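Local coordinates for phosphatidylglycerol lysyltransferase C-terminal domain-containing protein (Bacteroides thetaiotaomicron, PDB 2HQY) that is of unknown function but binds coenzyme A and is probably a transferase related to the C-terminal domain of phosphatidylglycerol lysyltransferases, at residues F91-V96 / E110-T115. Sequence-based numbering, arbitrary orientation.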
loop_
_atom_site.group_PDB
_atom_site.type_symbol
_atom_site.label_atom_id
_atom_site.label_comp_id
_atom_site.label_asym_id
_atom_site.label_seq_id
_atom_site.Cartn_x
_atom_site.Cartn_y
_atom_site.Cartn_z
ATOM N N PHE A 91 2.062 10.324 21.209
ATOM C CA PHE A 91 2.865 9.119 21.002
ATOM C C PHE A 91 2.127 7.906 21.583
ATOM O O PHE A 91 1.765 7.891 22.778
ATOM C CB PHE A 91 4.254 9.270 21.631
ATOM C CG PHE A 91 5.108 8.040 21.523
ATOM C CD1 PHE A 91 5.613 7.626 20.287
ATOM C CD2 PHE A 91 5.419 7.288 22.658
ATOM C CE1 PHE A 91 6.414 6.479 20.190
ATOM C CE2 PHE A 91 6.223 6.143 22.588
ATOM C CZ PHE A 91 6.735 5.727 21.351
ATOM N N CYS A 92 1.905 6.904 20.728
ATOM C CA CYS A 92 1.293 5.641 21.123
ATOM C C CYS A 92 2.085 4.518 20.492
ATOM O O CYS A 92 2.443 4.591 19.291
ATOM C CB CYS A 92 -0.158 5.542 20.649
ATOM S SG CYS A 92 -1.293 6.660 21.498
ATOM N N MET A 93 2.336 3.488 21.295
ATOM C CA MET A 93 3.043 2.287 20.841
ATOM C C MET A 93 2.124 1.105 20.893
ATOM O O MET A 93 1.276 1.009 21.800
ATOM C CB MET A 93 4.239 1.971 21.740
ATOM C CG MET A 93 5.548 2.546 21.322
ATOM S SD MET A 93 6.863 2.081 22.491
ATOM C CE MET A 93 6.190 2.532 24.085
ATOM N N LEU A 94 2.317 0.200 19.927
ATOM C CA LEU A 94 1.564 -1.055 19.809
ATOM C C LEU A 94 2.453 -2.270 20.090
ATOM O O LEU A 94 3.697 -2.153 20.142
ATOM C CB LEU A 94 0.965 -1.175 18.420
ATOM C CG LEU A 94 -0.054 -0.137 17.985
ATOM C CD1 LEU A 94 -0.521 -0.452 16.572
ATOM C CD2 LEU A 94 -1.247 -0.061 18.929
ATOM N N GLY A 95 1.808 -3.424 20.322
ATOM C CA GLY A 95 2.501 -4.722 20.483
ATOM C C GLY A 95 3.345 -4.815 21.730
ATOM O O GLY A 95 4.310 -5.601 21.807
ATOM N N VAL A 96 2.987 -4.012 22.722
ATOM C CA VAL A 96 3.672 -4.036 23.988
ATOM C C VAL A 96 3.145 -5.271 24.705
ATOM O O VAL A 96 1.982 -5.322 25.131
ATOM C CB VAL A 96 3.405 -2.749 24.777
ATOM C CG1 VAL A 96 4.129 -2.757 26.121
ATOM C CG2 VAL A 96 3.806 -1.544 23.929
ATOM N N GLU A 110 4.793 5.503 35.365
ATOM C CA GLU A 110 3.574 6.328 35.309
ATOM C C GLU A 110 3.504 7.324 34.136
ATOM O O GLU A 110 2.673 8.236 34.143
ATOM C CB GLU A 110 3.329 7.038 36.657
ATOM N N ARG A 111 4.369 7.155 33.138
ATOM C CA ARG A 111 4.343 8.014 31.942
ATOM C C ARG A 111 3.355 7.519 30.883
ATOM O O ARG A 111 2.924 8.299 30.031
ATOM C CB ARG A 111 5.744 8.158 31.312
ATOM C CG ARG A 111 6.750 8.875 32.199
ATOM C CD ARG A 111 6.346 10.328 32.451
ATOM N N PHE A 112 2.997 6.235 30.931
ATOM C CA PHE A 112 2.126 5.666 29.890
ATOM C C PHE A 112 0.764 5.216 30.404
ATOM O O PHE A 112 0.656 4.717 31.525
ATOM C CB PHE A 112 2.829 4.502 29.174
ATOM C CG PHE A 112 3.944 4.936 28.263
ATOM C CD1 PHE A 112 3.683 5.331 26.953
ATOM C CD2 PHE A 112 5.262 4.956 28.720
ATOM C CE1 PHE A 112 4.724 5.728 26.097
ATOM C CE2 PHE A 112 6.301 5.358 27.875
ATOM C CZ PHE A 112 6.029 5.744 26.563
ATOM N N ILE A 113 -0.276 5.425 29.591
ATOM C CA ILE A 113 -1.576 4.768 29.790
ATOM C C ILE A 113 -1.575 3.481 28.967
ATOM O O ILE A 113 -1.331 3.526 27.743
ATOM C CB ILE A 113 -2.772 5.637 29.331
ATOM C CG1 ILE A 113 -3.028 6.774 30.312
ATOM C CG2 ILE A 113 -4.052 4.787 29.223
ATOM C CD1 ILE A 113 -3.814 7.953 29.705
ATOM N N PHE A 114 -1.852 2.347 29.620
ATOM C CA PHE A 114 -1.886 1.037 28.927
ATOM C C PHE A 114 -3.315 0.521 28.737
ATOM O O PHE A 114 -4.070 0.387 29.703
ATOM C CB PHE A 114 -1.088 -0.031 29.690
ATOM C CG PHE A 114 0.380 0.270 29.815
ATOM C CD1 PHE A 114 1.269 -0.103 28.812
ATOM C CD2 PHE A 114 0.876 0.917 30.941
ATOM C CE1 PHE A 114 2.639 0.176 28.932
ATOM C CE2 PHE A 114 2.235 1.187 31.076
ATOM C CZ PHE A 114 3.117 0.823 30.068
ATOM N N THR A 115 -3.667 0.194 27.499
ATOM C CA THR A 115 -4.978 -0.380 27.177
ATOM C C THR A 115 -4.777 -1.669 26.387
ATOM O O THR A 115 -3.765 -1.841 25.707
ATOM C CB THR A 115 -5.850 0.610 26.371
ATOM O OG1 THR A 115 -5.194 0.941 25.139
ATOM C CG2 THR A 115 -6.108 1.890 27.165
#
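Phe112 sets the CE1-CZ corner of its ring against the ring of Phe91, edge meeting edge: Phe112 CE1 lies 3.8 Å from Phe91 CE2, each near the plane of the other ring. With CG anti to the backbone N and beside the carbonyl carbon (chi1 177°), the Phe91 ring brings its CD2-CE2 edge to Phe112. The thioether of Met93, bent at chi3 (-51°), brings its CE methyl to the same corner, 4.1 Å from Phe112 CE1, the two side chains crossing at about a right angle. Further along, Val96 CG1 approaches Phe114 CE1 at a looser 4.3 Å. No hydrogen bond joins the segments: strands 92-96 and 112-116 are not paired with each other but share strand 286-295 as antiparallel partner, and Phe112 also rests on its Ala293 and Leu295. Helix 98-107, which connects the two strands, touches Met93 through Leu104 and Phe114 through Arg101. Cut back to an alanine, Phe112 would probably open a gap beside Phe91 and strip the Met93 methyl of one aromatic contact. Wholly carbon-to-carbon and largely buried, this junction implies cohesion by hydrophobic burial and van der Waals fit, backbone pairing to strands 286-295 and, for 92-96, also 61-69 lying outside it.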